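PDB 3U4J: NAD-dependent aldehyde dehydrogenase from Sinorhizobium meliloti, which probably oxidises aldehydes to carboxylic acids with NAD or NADP as electron acceptor, as other aldehyde dehydrogenases do. Local coordinates for residues A[308-314]-A[408-414]; A[361-367]-A[395-399]; A[430-436]-A[453-459]. One frame throughout, in Å; residues are numbered along the deposited sequence.

Contact 1: residues A[308-314]-A[408-414]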
ATOM      1  N   SER A 308      12.538   7.314 -31.385  1.00 12.11           N
ATOM      2  CA  SER A 308      13.536   7.277 -32.445  1.00 12.31           C
ATOM      3  C   SER A 308      13.146   6.301 -33.578  1.00 12.81           C
ATOM      4  O   SER A 308      13.698   6.371 -34.679  1.00 12.51           O
ATOM      5  CB  SER A 308      14.909   6.925 -31.843  1.00 12.68           C
ATOM      6  OG  SER A 308      14.872   5.668 -31.182  1.00 13.32           O
ATOM      7  N   ARG A 309      12.197   5.404 -33.289  1.00 12.30           N
ATOM      8  CA  ARG A 309      11.591   4.531 -34.294  1.00 12.54           C
ATOM      9  C   ARG A 309      10.109   4.830 -34.438  1.00 13.04           C
ATOM     10  O   ARG A 309       9.354   4.854 -33.444  1.00 13.79           O
ATOM     11  CB  ARG A 309      11.759   3.055 -33.923  1.00 12.73           C
ATOM     12  CG  ARG A 309      13.191   2.568 -33.918  1.00 12.21           C
ATOM     13  CD  ARG A 309      13.243   1.077 -33.627  1.00 14.75           C
ATOM     14  NE  ARG A 309      13.003   0.763 -32.222  1.00  9.52           N
ATOM     15  CZ  ARG A 309      12.461  -0.380 -31.805  1.00 13.29           C
ATOM     16  NH1 ARG A 309      12.090  -1.309 -32.692  1.00 11.46           N
ATOM     17  NH2 ARG A 309      12.260  -0.590 -30.505  1.00 10.79           N
ATOM     18  N   LEU A 310       9.678   5.077 -35.669  1.00 12.80           N
ATOM     19  CA  LEU A 310       8.255   5.126 -35.981  1.00 11.90           C
ATOM     20  C   LEU A 310       7.855   3.783 -36.616  1.00 12.46           C
ATOM     21  O   LEU A 310       8.416   3.386 -37.652  1.00 12.41           O
ATOM     22  CB  LEU A 310       7.947   6.313 -36.912  1.00 11.86           C
ATOM     23  CG  LEU A 310       6.605   6.332 -37.671  1.00 11.19           C
ATOM     24  CD1 LEU A 310       5.454   6.295 -36.648  1.00  9.98           C
ATOM     25  CD2 LEU A 310       6.463   7.548 -38.600  1.00 10.17           C
ATOM     26  N   LEU A 311       6.904   3.082 -35.992  1.00 12.27           N
ATOM     27  CA  LEU A 311       6.337   1.849 -36.562  1.00 12.65           C
ATOM     28  C   LEU A 311       4.915   2.209 -36.946  1.00 13.08           C
ATOM     29  O   LEU A 311       4.081   2.469 -36.079  1.00 12.25           O
ATOM     30  CB  LEU A 311       6.357   0.684 -35.557  1.00 12.27           C
ATOM     31  CG  LEU A 311       7.686   0.290 -34.897  1.00 13.70           C
ATOM     32  CD1 LEU A 311       7.512  -0.881 -33.946  1.00 11.04           C
ATOM     33  CD2 LEU A 311       8.730  -0.059 -35.898  1.00 14.94           C
ATOM     34  N   VAL A 312       4.651   2.267 -38.250  1.00 13.34           N
ATOM     35  CA  VAL A 312       3.380   2.792 -38.746  1.00 13.65           C
ATOM     36  C   VAL A 312       2.633   1.732 -39.550  1.00 14.44           C
ATOM     37  O   VAL A 312       3.234   0.991 -40.344  1.00 14.53           O
ATOM     38  CB  VAL A 312       3.573   4.138 -39.505  1.00 13.59           C
ATOM     39  CG1 VAL A 312       4.570   4.007 -40.692  1.00 15.22           C
ATOM     40  CG2 VAL A 312       2.220   4.725 -39.954  1.00 13.57           C
ATOM     41  N   GLN A 313       1.334   1.609 -39.277  1.00 14.49           N
ATOM     42  CA  GLN A 313       0.493   0.659 -39.989  1.00 15.52           C
ATOM     43  C   GLN A 313       0.394   1.078 -41.452  1.00 15.95           C
ATOM     44  O   GLN A 313       0.267   2.271 -41.775  1.00 15.65           O
ATOM     45  CB  GLN A 313      -0.884   0.510 -39.334  1.00 14.94           C
ATOM     46  CG  GLN A 313      -1.573  -0.833 -39.666  1.00 16.03           C
ATOM     47  CD  GLN A 313      -2.665  -1.224 -38.666  1.00 17.05           C
ATOM     48  OE1 GLN A 313      -2.871  -2.426 -38.396  1.00 19.68           O
ATOM     49  NE2 GLN A 313      -3.365  -0.228 -38.109  1.00 14.65           N
ATOM     50  N   GLU A 314       0.483   0.082 -42.327  1.00 17.63           N
ATOM     51  CA  GLU A 314       0.604   0.292 -43.769  1.00 19.43           C
ATOM     52  C   GLU A 314      -0.378   1.294 -44.343  1.00 19.49           C
ATOM     53  O   GLU A 314       0.022   2.216 -45.058  1.00 19.84           O
ATOM     54  CB  GLU A 314       0.449  -1.031 -44.508  1.00 20.56           C
ATOM     55  CG  GLU A 314       1.713  -1.816 -44.525  1.00 23.12           C
ATOM     56  CD  GLU A 314       1.596  -3.080 -45.353  1.00 27.58           C
ATOM     57  OE1 GLU A 314       2.638  -3.723 -45.524  1.00 27.82           O
ATOM     58  OE2 GLU A 314       0.481  -3.421 -45.827  1.00 30.14           O
ATOM     59  N   LEU A 408      14.846  10.251 -37.194  1.00 12.59           N
ATOM     60  CA  LEU A 408      13.794   9.235 -37.124  1.00 12.11           C
ATOM     61  C   LEU A 408      13.984   8.104 -38.123  1.00 12.97           C
ATOM     62  O   LEU A 408      14.297   8.359 -39.296  1.00 13.20           O
ATOM     63  CB  LEU A 408      12.460   9.893 -37.418  1.00 12.86           C
ATOM     64  CG  LEU A 408      11.186   9.054 -37.247  1.00 12.18           C
ATOM     65  CD1 LEU A 408      10.961   8.650 -35.771  1.00 10.15           C
ATOM     66  CD2 LEU A 408      10.014   9.856 -37.781  1.00 13.02           C
ATOM     67  N   SER A 409      13.793   6.866 -37.655  1.00 12.19           N
ATOM     68  CA  SER A 409      13.745   5.682 -38.510  1.00 12.57           C
ATOM     69  C   SER A 409      12.308   5.173 -38.589  1.00 12.77           C
ATOM     70  O   SER A 409      11.682   4.872 -37.551  1.00 11.37           O
ATOM     71  CB  SER A 409      14.652   4.574 -37.982  1.00 12.01           C
ATOM     72  OG  SER A 409      16.006   4.969 -38.092  1.00 12.52           O
ATOM     73  N   THR A 410      11.792   5.107 -39.820  1.00 12.75           N
ATOM     74  CA  THR A 410      10.419   4.659 -40.074  1.00 13.42           C
ATOM     75  C   THR A 410      10.393   3.249 -40.668  1.00 14.26           C
ATOM     76  O   THR A 410      11.141   2.935 -41.627  1.00 14.18           O
ATOM     77  CB  THR A 410       9.676   5.643 -41.024  1.00 14.06           C
ATOM     78  OG1 THR A 410       9.852   6.979 -40.546  1.00 14.73           O
ATOM     79  CG2 THR A 410       8.174   5.334 -41.094  1.00 13.60           C
ATOM     80  N   LEU A 411       9.562   2.398 -40.064  1.00 14.62           N
ATOM     81  CA  LEU A 411       9.291   1.042 -40.527  1.00 16.35           C
ATOM     82  C   LEU A 411       7.764   0.851 -40.540  1.00 16.86           C
ATOM     83  O   LEU A 411       7.047   1.473 -39.737  1.00 16.26           O
ATOM     84  CB  LEU A 411       9.923   0.009 -39.582  1.00 16.68           C
ATOM     85  CG  LEU A 411      11.427  -0.024 -39.300  1.00 20.34           C
ATOM     86  CD1 LEU A 411      11.869   0.944 -38.170  1.00 23.06           C
ATOM     87  CD2 LEU A 411      11.847  -1.454 -38.968  1.00 23.07           C
ATOM     88  N   THR A 412       7.254   0.019 -41.447  1.00 16.87           N
ATOM     89  CA  THR A 412       5.806  -0.202 -41.532  1.00 16.96           C
ATOM     90  C   THR A 412       5.461  -1.586 -40.994  1.00 16.61           C
ATOM     91  O   THR A 412       6.320  -2.464 -40.915  1.00 17.50           O
ATOM     92  CB  THR A 412       5.248  -0.084 -43.012  1.00 17.87           C
ATOM     93  OG1 THR A 412       5.891  -1.062 -43.835  1.00 18.32           O
ATOM     94  CG2 THR A 412       5.508   1.289 -43.613  1.00 17.71           C
ATOM     95  N   PHE A 413       4.198  -1.787 -40.621  1.00 15.65           N
ATOM     96  CA  PHE A 413       3.743  -3.098 -40.197  1.00 15.38           C
ATOM     97  C   PHE A 413       2.305  -3.258 -40.659  1.00 15.45           C
ATOM     98  O   PHE A 413       1.634  -2.282 -40.975  1.00 15.16           O
ATOM     99  CB  PHE A 413       3.831  -3.250 -38.664  1.00 14.01           C
ATOM    100  CG  PHE A 413       2.856  -2.374 -37.913  1.00 14.00           C
ATOM    101  CD1 PHE A 413       1.583  -2.831 -37.615  1.00 12.93           C
ATOM    102  CD2 PHE A 413       3.214  -1.088 -37.505  1.00 12.65           C
ATOM    103  CE1 PHE A 413       0.670  -2.033 -36.928  1.00 10.52           C
ATOM    104  CE2 PHE A 413       2.315  -0.280 -36.821  1.00 12.81           C
ATOM    105  CZ  PHE A 413       1.030  -0.745 -36.535  1.00 11.06           C
ATOM    106  N   LYS A 414       1.833  -4.494 -40.692  1.00 16.56           N
ATOM    107  CA  LYS A 414       0.437  -4.762 -41.056  1.00 17.55           C
ATOM    108  C   LYS A 414      -0.450  -5.058 -39.851  1.00 16.59           C
ATOM    109  O   LYS A 414      -1.585  -4.583 -39.809  1.00 16.02           O
ATOM    110  CB  LYS A 414       0.376  -5.886 -42.093  1.00 18.67           C
ATOM    111  CG  LYS A 414      -0.954  -5.993 -42.869  1.00 25.06           C
ATOM    112  CD  LYS A 414      -0.701  -6.201 -44.399  1.00 30.08           C
ATOM    113  CE  LYS A 414       0.523  -7.117 -44.655  1.00 31.65           C
ATOM    114  NZ  LYS A 414       1.453  -6.582 -45.718  1.00 34.15           N
TER
HETATM  115  O   HOH W   1      16.280   6.477 -35.369  1.00 17.53           O

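Contact 2: residues A[361-367]-A[395-399]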
ATOM      1  N   ALA A 361      25.744   6.008 -42.252  1.00 17.44           N
ATOM      2  CA  ALA A 361      25.494   4.567 -42.215  1.00 17.64           C
ATOM      3  C   ALA A 361      24.095   4.185 -42.721  1.00 17.51           C
ATOM      4  O   ALA A 361      23.943   3.191 -43.455  1.00 17.59           O
ATOM      5  CB  ALA A 361      25.738   4.004 -40.826  1.00 17.45           C
ATOM      6  N   GLY A 362      23.080   4.955 -42.331  1.00 16.89           N
ATOM      7  CA  GLY A 362      21.709   4.718 -42.803  1.00 16.74           C
ATOM      8  C   GLY A 362      21.580   4.779 -44.321  1.00 16.50           C
ATOM      9  O   GLY A 362      20.916   3.952 -44.926  1.00 16.12           O
ATOM     10  N   ILE A 363      22.204   5.774 -44.933  1.00 16.90           N
ATOM     11  CA  ILE A 363      22.206   5.912 -46.399  1.00 18.02           C
ATOM     12  C   ILE A 363      22.900   4.694 -47.048  1.00 18.46           C
ATOM     13  O   ILE A 363      22.390   4.116 -48.024  1.00 19.00           O
ATOM     14  CB  ILE A 363      22.875   7.257 -46.818  1.00 17.82           C
ATOM     15  CG1 ILE A 363      22.143   8.435 -46.149  1.00 17.67           C
ATOM     16  CG2 ILE A 363      22.901   7.436 -48.375  1.00 19.54           C
ATOM     17  CD1 ILE A 363      22.956   9.734 -46.052  1.00 18.15           C
ATOM     18  N   THR A 364      24.037   4.278 -46.495  1.00 18.59           N
ATOM     19  CA  THR A 364      24.769   3.155 -47.095  1.00 19.66           C
ATOM     20  C   THR A 364      24.001   1.835 -46.947  1.00 19.31           C
ATOM     21  O   THR A 364      24.135   0.939 -47.785  1.00 18.37           O
ATOM     22  CB  THR A 364      26.223   3.007 -46.576  1.00 19.95           C
ATOM     23  OG1 THR A 364      26.206   2.452 -45.272  1.00 25.63           O
ATOM     24  CG2 THR A 364      26.966   4.321 -46.558  1.00 18.86           C
ATOM     25  N   SER A 365      23.172   1.737 -45.901  1.00 18.60           N
ATOM     26  CA  SER A 365      22.324   0.578 -45.676  1.00 18.70           C
ATOM     27  C   SER A 365      21.195   0.509 -46.706  1.00 19.05           C
ATOM     28  O   SER A 365      20.568  -0.517 -46.841  1.00 19.50           O
ATOM     29  CB  SER A 365      21.697   0.616 -44.261  1.00 19.03           C
ATOM     30  OG  SER A 365      22.658   0.461 -43.225  1.00 19.22           O
ATOM     31  N   GLY A 366      20.912   1.612 -47.391  1.00 19.16           N
ATOM     32  CA  GLY A 366      19.826   1.654 -48.383  1.00 19.25           C
ATOM     33  C   GLY A 366      18.522   2.260 -47.896  1.00 19.03           C
ATOM     34  O   GLY A 366      17.497   2.129 -48.546  1.00 18.12           O
ATOM     35  N   ALA A 367      18.549   2.905 -46.730  1.00 19.11           N
ATOM     36  CA  ALA A 367      17.357   3.554 -46.201  1.00 18.42           C
ATOM     37  C   ALA A 367      17.095   4.821 -47.002  1.00 18.49           C
ATOM     38  O   ALA A 367      18.010   5.437 -47.514  1.00 17.94           O
ATOM     39  CB  ALA A 367      17.533   3.872 -44.726  1.00 18.59           C
ATOM     40  N   ASP A 395      17.320  -4.914 -39.408  1.00 25.95           N
ATOM     41  CA  ASP A 395      18.738  -5.300 -39.396  1.00 26.31           C
ATOM     42  C   ASP A 395      19.697  -4.105 -39.513  1.00 25.60           C
ATOM     43  O   ASP A 395      20.901  -4.260 -39.312  1.00 25.82           O
ATOM     44  CB  ASP A 395      19.021  -6.264 -40.558  1.00 27.24           C
ATOM     45  CG  ASP A 395      18.650  -5.662 -41.904  1.00 28.66           C
ATOM     46  OD1 ASP A 395      17.525  -5.120 -42.036  1.00 30.17           O
ATOM     47  OD2 ASP A 395      19.484  -5.716 -42.825  1.00 32.39           O
HETATM   48  N   MSE A 396      19.184  -2.925 -39.858  1.00 24.03           N
HETATM   49  CA  MSE A 396      20.066  -1.782 -40.087  1.00 23.21           C
HETATM   50  C   MSE A 396      20.531  -1.192 -38.772  1.00 22.35           C
HETATM   51  O   MSE A 396      19.752  -1.098 -37.820  1.00 21.46           O
HETATM   52  CB  MSE A 396      19.377  -0.689 -40.919  1.00 23.62           C
HETATM   53  CG  MSE A 396      18.993  -1.118 -42.325  1.00 25.17           C
HETATM   54 SE   MSE A 396      18.046   0.356 -43.195  1.00 36.42          SE
HETATM   55  CE  MSE A 396      17.557  -0.485 -44.921  1.00 28.44           C
ATOM     56  N   SER A 397      21.789  -0.765 -38.737  1.00 20.92           N
ATOM     57  CA  SER A 397      22.325  -0.084 -37.563  1.00 20.20           C
ATOM     58  C   SER A 397      21.442   1.098 -37.107  1.00 19.68           C
ATOM     59  O   SER A 397      21.316   1.325 -35.905  1.00 20.43           O
ATOM     60  CB  SER A 397      23.771   0.361 -37.797  1.00 19.93           C
ATOM     61  OG  SER A 397      23.814   1.450 -38.703  1.00 20.35           O
ATOM     62  N   ILE A 398      20.820   1.833 -38.036  1.00 18.71           N
ATOM     63  CA  ILE A 398      19.942   2.950 -37.621  1.00 17.88           C
ATOM     64  C   ILE A 398      18.598   2.515 -36.989  1.00 17.81           C
ATOM     65  O   ILE A 398      17.954   3.320 -36.298  1.00 18.12           O
ATOM     66  CB  ILE A 398      19.689   4.004 -38.722  1.00 17.89           C
ATOM     67  CG1 ILE A 398      18.918   3.399 -39.911  1.00 17.29           C
ATOM     68  CG2 ILE A 398      21.003   4.702 -39.131  1.00 17.90           C
ATOM     69  CD1 ILE A 398      18.140   4.443 -40.704  1.00 18.74           C
ATOM     70  N   ALA A 399      18.165   1.277 -37.239  1.00 16.95           N
ATOM     71  CA  ALA A 399      17.014   0.720 -36.516  1.00 17.36           C
ATOM     72  C   ALA A 399      17.426   0.248 -35.125  1.00 17.50           C
ATOM     73  O   ALA A 399      16.620   0.227 -34.224  1.00 18.06           O
ATOM     74  CB  ALA A 399      16.366  -0.435 -37.285  1.00 17.03           C
TER
HETATM   75  O   HOH W   2      22.153   1.782 -40.840  1.00 13.25           O

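Contact 3: residues A[430-436]-A[453-459]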
ATOM      1  N   LEU A 430      13.320   1.060 -22.652  1.00  8.53           N
ATOM      2  CA  LEU A 430      13.063   2.227 -21.812  1.00  9.52           C
ATOM      3  C   LEU A 430      11.649   2.768 -22.008  1.00 10.37           C
ATOM      4  O   LEU A 430      10.876   2.849 -21.048  1.00 10.35           O
ATOM      5  CB  LEU A 430      14.105   3.344 -22.007  1.00  8.61           C
ATOM      6  CG  LEU A 430      13.993   4.483 -20.976  1.00 11.13           C
ATOM      7  CD1 LEU A 430      14.009   3.967 -19.519  1.00 10.76           C
ATOM      8  CD2 LEU A 430      15.113   5.541 -21.163  1.00 12.16           C
ATOM      9  N   SER A 431      11.317   3.149 -23.241  1.00 10.06           N
ATOM     10  CA  SER A 431      10.032   3.767 -23.484  1.00 10.53           C
ATOM     11  C   SER A 431       9.316   3.236 -24.732  1.00 10.25           C
ATOM     12  O   SER A 431       9.922   2.567 -25.570  1.00 10.84           O
ATOM     13  CB  SER A 431      10.218   5.283 -23.602  1.00 10.69           C
ATOM     14  OG  SER A 431      10.791   5.625 -24.851  1.00 13.02           O
ATOM     15  N   ALA A 432       8.033   3.574 -24.866  1.00 10.16           N
ATOM     16  CA  ALA A 432       7.252   3.220 -26.058  1.00  8.69           C
ATOM     17  C   ALA A 432       5.950   3.986 -26.004  1.00  8.53           C
ATOM     18  O   ALA A 432       5.438   4.253 -24.921  1.00  6.61           O
ATOM     19  CB  ALA A 432       6.968   1.706 -26.086  1.00  8.69           C
ATOM     20  N   SER A 433       5.430   4.359 -27.172  1.00  7.89           N
ATOM     21  CA  SER A 433       4.110   4.941 -27.276  1.00  8.60           C
ATOM     22  C   SER A 433       3.268   4.143 -28.254  1.00  9.31           C
ATOM     23  O   SER A 433       3.781   3.695 -29.273  1.00  9.16           O
ATOM     24  CB  SER A 433       4.183   6.350 -27.849  1.00  8.87           C
ATOM     25  OG  SER A 433       4.741   7.250 -26.925  1.00  9.70           O
ATOM     26  N   VAL A 434       1.973   4.032 -27.960  1.00  8.99           N
ATOM     27  CA  VAL A 434       0.978   3.457 -28.874  1.00  9.40           C
ATOM     28  C   VAL A 434      -0.073   4.527 -29.171  1.00  9.17           C
ATOM     29  O   VAL A 434      -0.620   5.160 -28.241  1.00  8.69           O
ATOM     30  CB  VAL A 434       0.321   2.175 -28.299  1.00  9.52           C
ATOM     31  CG1 VAL A 434      -0.795   1.675 -29.227  1.00  9.14           C
ATOM     32  CG2 VAL A 434       1.369   1.094 -28.128  1.00  9.46           C
ATOM     33  N   TRP A 435      -0.304   4.771 -30.465  1.00  9.20           N
ATOM     34  CA  TRP A 435      -1.370   5.670 -30.919  1.00  9.31           C
ATOM     35  C   TRP A 435      -2.500   4.882 -31.592  1.00  9.63           C
ATOM     36  O   TRP A 435      -2.281   4.240 -32.617  1.00  9.09           O
ATOM     37  CB  TRP A 435      -0.810   6.729 -31.876  1.00 10.36           C
ATOM     38  CG  TRP A 435       0.262   7.644 -31.256  1.00  9.33           C
ATOM     39  CD1 TRP A 435       1.564   7.342 -31.047  1.00 10.86           C
ATOM     40  CD2 TRP A 435       0.075   8.990 -30.773  1.00 10.64           C
ATOM     41  NE1 TRP A 435       2.223   8.425 -30.471  1.00 10.00           N
ATOM     42  CE2 TRP A 435       1.329   9.447 -30.302  1.00 11.23           C
ATOM     43  CE3 TRP A 435      -1.026   9.860 -30.722  1.00 10.97           C
ATOM     44  CZ2 TRP A 435       1.512  10.730 -29.759  1.00  9.01           C
ATOM     45  CZ3 TRP A 435      -0.841  11.137 -30.204  1.00 11.02           C
ATOM     46  CH2 TRP A 435       0.421  11.555 -29.716  1.00 11.36           C
ATOM     47  N   SER A 436      -3.697   4.912 -30.995  1.00  9.84           N
ATOM     48  CA  SER A 436      -4.857   4.153 -31.483  1.00  9.80           C
ATOM     49  C   SER A 436      -6.095   4.655 -30.755  1.00 10.64           C
ATOM     50  O   SER A 436      -5.994   5.108 -29.609  1.00 11.12           O
ATOM     51  CB  SER A 436      -4.674   2.650 -31.259  1.00  9.89           C
ATOM     52  OG  SER A 436      -5.863   1.943 -31.600  1.00 12.06           O
ATOM     53  N   ARG A 453       8.515   2.788 -19.421  1.00  8.67           N
ATOM     54  CA  ARG A 453       7.886   4.105 -19.489  1.00  8.80           C
ATOM     55  C   ARG A 453       7.039   4.091 -20.755  1.00  9.11           C
ATOM     56  O   ARG A 453       7.583   4.141 -21.872  1.00  8.43           O
ATOM     57  CB  ARG A 453       8.943   5.229 -19.550  1.00  8.77           C
ATOM     58  CG  ARG A 453       9.887   5.259 -18.340  1.00  9.70           C
ATOM     59  CD  ARG A 453      10.985   6.310 -18.480  1.00  8.25           C
ATOM     60  NE  ARG A 453      10.478   7.698 -18.344  1.00  7.07           N
ATOM     61  CZ  ARG A 453      11.271   8.761 -18.166  1.00  9.11           C
ATOM     62  NH1 ARG A 453      12.583   8.585 -18.034  1.00  6.50           N
ATOM     63  NH2 ARG A 453      10.767   9.992 -18.062  1.00  9.07           N
ATOM     64  N   CYS A 454       5.721   3.963 -20.584  1.00  8.45           N
ATOM     65  CA  CYS A 454       4.840   3.774 -21.723  1.00  7.84           C
ATOM     66  C   CYS A 454       3.849   4.896 -21.810  1.00  7.57           C
ATOM     67  O   CYS A 454       3.524   5.515 -20.787  1.00  7.22           O
ATOM     68  CB  CYS A 454       4.114   2.431 -21.573  1.00  8.61           C
ATOM     69  SG  CYS A 454       5.182   1.040 -21.942  1.00 11.92           S
ATOM     70  N   TRP A 455       3.380   5.166 -23.033  1.00  5.95           N
ATOM     71  CA  TRP A 455       2.405   6.209 -23.266  1.00  7.17           C
ATOM     72  C   TRP A 455       1.367   5.678 -24.265  1.00  7.41           C
ATOM     73  O   TRP A 455       1.717   4.920 -25.183  1.00  6.47           O
ATOM     74  CB  TRP A 455       3.032   7.440 -23.912  1.00  7.05           C
ATOM     75  CG  TRP A 455       3.730   8.353 -23.030  1.00  7.32           C
ATOM     76  CD1 TRP A 455       3.248   9.518 -22.524  1.00  7.22           C
ATOM     77  CD2 TRP A 455       5.068   8.216 -22.546  1.00  8.99           C
ATOM     78  NE1 TRP A 455       4.214  10.135 -21.750  1.00  9.22           N
ATOM     79  CE2 TRP A 455       5.342   9.352 -21.750  1.00  8.90           C
ATOM     80  CE3 TRP A 455       6.067   7.241 -22.705  1.00  8.88           C
ATOM     81  CZ2 TRP A 455       6.574   9.536 -21.093  1.00  9.31           C
ATOM     82  CZ3 TRP A 455       7.300   7.440 -22.070  1.00  9.25           C
ATOM     83  CH2 TRP A 455       7.534   8.579 -21.274  1.00  9.91           C
ATOM     84  N   ILE A 456       0.112   6.069 -24.070  1.00  7.47           N
ATOM     85  CA  ILE A 456      -0.911   5.851 -25.096  1.00  7.99           C
ATOM     86  C   ILE A 456      -1.366   7.214 -25.603  1.00  8.72           C
ATOM     87  O   ILE A 456      -1.707   8.083 -24.792  1.00  8.58           O
ATOM     88  CB  ILE A 456      -2.132   4.991 -24.569  1.00  8.31           C
ATOM     89  CG1 ILE A 456      -1.708   3.531 -24.397  1.00  7.13           C
ATOM     90  CG2 ILE A 456      -3.328   5.060 -25.585  1.00  8.20           C
ATOM     91  CD1 ILE A 456      -2.732   2.638 -23.726  1.00  9.77           C
ATOM     92  N   ASN A 457      -1.341   7.421 -26.926  1.00  8.63           N
ATOM     93  CA  ASN A 457      -1.818   8.685 -27.525  1.00  9.69           C
ATOM     94  C   ASN A 457      -1.112   9.927 -26.976  1.00  9.44           C
ATOM     95  O   ASN A 457      -1.719  11.001 -26.776  1.00 10.32           O
ATOM     96  CB  ASN A 457      -3.344   8.815 -27.379  1.00  9.45           C
ATOM     97  CG  ASN A 457      -4.100   7.717 -28.124  1.00 10.20           C
ATOM     98  OD1 ASN A 457      -5.193   7.290 -27.703  1.00 10.96           O
ATOM     99  ND2 ASN A 457      -3.531   7.256 -29.232  1.00  5.35           N
ATOM    100  N   SER A 458       0.170   9.758 -26.690  1.00  8.49           N
ATOM    101  CA  SER A 458       0.957  10.812 -26.092  1.00  7.34           C
ATOM    102  C   SER A 458       2.420  10.374 -26.148  1.00  7.29           C
ATOM    103  O   SER A 458       2.734   9.245 -26.538  1.00  7.06           O
ATOM    104  CB  SER A 458       0.497  11.066 -24.634  1.00  7.52           C
ATOM    105  OG  SER A 458       0.328   9.844 -23.944  1.00  8.45           O
ATOM    106  N   VAL A 459       3.328  11.270 -25.783  1.00  7.45           N
ATOM    107  CA  VAL A 459       4.755  10.951 -25.801  1.00  8.13           C
ATOM    108  C   VAL A 459       5.468  12.001 -24.939  1.00  7.92           C
ATOM    109  O   VAL A 459       4.953  13.115 -24.754  1.00  8.72           O
ATOM    110  CB  VAL A 459       5.312  10.920 -27.254  1.00  7.79           C
ATOM    111  CG1 VAL A 459       5.289  12.328 -27.875  1.00  9.58           C
ATOM    112  CG2 VAL A 459       6.717  10.348 -27.304  1.00 10.13           C
TER

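Contact 1: residues A[308-314]-A[408-414]
Strands 308-313 and 408-413 pair in parallel, Arg-309 beside Ser-409 and Gln-313 beside Phe-413, inside the helix-flanked mixed sheet that forms the catalytic domain in aldehyde dehydrogenases. The pairing is a worked example of parallel registry: bonds alternate, with Leu-310 N donating to Ser-409 O (2.8 Å) and Leu-310 O accepting from Leu-411 N, and each strand aims its side chains by turns at two helical layers. On the face of Leu-310, Val-312 and Thr-410, helix 317-330 packs over the strands. There Leu-310 and Thr-410 lie side by side, CD2 of the leucine 3.7 Å from CG2 of the threonine, while Thr-410 OG1 bonds to Phe-389 O on the next strand.

The other face, lined by Leu-311, Leu-411 and Phe-413, meets helix 416-424. With CG set between its own backbone N and carbonyl carbon (chi1 68°), Phe-413 leans across to the neighbouring strand. Gln-313 CA sits over one ring face, offset toward the rim, and Gln-313 CB comes within 3.6 Å of Phe-413 CZ. Leu-311 O faces the ring edge, 3.4 Å from Phe-413 CE2, and Phe-280 adds an edge-to-face partner. At the start of the pairing, a water donates to Ser-308 O and meets Ser-409 OG, whose one proton can serve either this water or Ile-398 O at a time. The far end closes with a salt bridge: the bent chain of Lys-414 brings NZ to 3.1 Å from Glu-314 OE1, on the syn side and 31° out of the carboxylate plane.

Contact 2: residues A[361-367]-A[395-399]
Met-396, a selenomethionine, lies extended against Ser-365 and the turn that follows it, touching along its length. Its CG comes within 3.8 Å of Ser-365 CB. Further along, SE lies 3.9 Å from Ala-367 CB. The terminal CE approaches the Ser-365 carbonyl, 3.6 Å from O. Extension beyond CG (chi2 177°) is what carries the methyl group as far as the backbone of the turn. Ile-398 meets the helical segment with two branches. CG2, anti to its own carbonyl carbon, packs on Gly-362 CA at 3.7 Å, an approach made possible by the bare helix surface at that glycine. CD1 reaches Ala-367 CB, so the alanine methyl is touched by both Met-396 SE and Ile-398 CD1.

Such packing joins the end of one helix to the start of another. Helix 349-364 closes in a Schellman motif, with Gly-366 at positive phi and Ala-367 N bonded back to Gly-362 O, whereas Met-396 holds the N-cap position before helix 397-400. Phe-389, on strand 383-390, packs on both Ala-367 and Ile-398 and ties the pair of helix ends to the sheet. No direct hydrogen bond links the two segments, but a water does: it accepts from Ile-398 N, a backbone group in the first turn of its helix, and lies 2.8 Å from Ser-365 OG. Nearer the start of the helical segment, Ala-361 CB rests 3.8 Å from Ser-397 OG.

Contact 3: residues A[430-436]-A[453-459]
A chi1 of -61° places CG of Trp-435 anti to its carbonyl carbon and lays the indole over the backbone of Asn-457 and Ser-458; a similar torsion in Ser-433 (-71°) turns OG toward Ser-458 O, to which it donates at 2.9 Å. Both contacts lie just after the second strand of a beta-alpha-beta unit, in which parallel strands 431-435 and 453-456 are connected through helix 439-448. Asn-457 CA stands over the six-membered ring of Trp-435, 3.8 Å from its centroid and 22° off the normal, a CH-pi contact; Ser-458 N lies over the same face. The indole NE1 bonds to Gln-277 OE1. Backbone bonds continue the pairing up to this point, the last being Asn-457 N to Val-434 O at 2.7 Å.

On the helix side, Val-434 and Cys-454 pack against Ile-446. Strand 453-456 is not the edge of the assembled sheet: a strand of a neighbouring subunit pairs with it in parallel, and the ring of His-495 of that subunit meets Trp-455. Within the chain, Ala-432 O lies at the Trp-455 ring edge in its plane, and Ser-431 CB approaches the same edge, 3.9 Å from Trp-455 CZ3.

Contacts 1 and 3 belong to one mixed sheet and have centres about 14 Å apart; strand 275-279 lies between them, paired with 307-313 on one side and 431-435 on the other. Contact 2 is nested in the chain loop closed by contact 1, its centre also about 14 Å from that of contact 1; helix 397-400 is followed, after a short connection, by strand 407-413. The two touch where Arg-309 packs on Ala-399. Contact 3 follows later in sequence, its centre about 25 Å from that of contact 2. The catalytic-domain sheet thus runs from strand 383-390, beside contact 2, through contacts 1 and 3 to the interface where outer strand 453-456 joins another subunit of the tetramer.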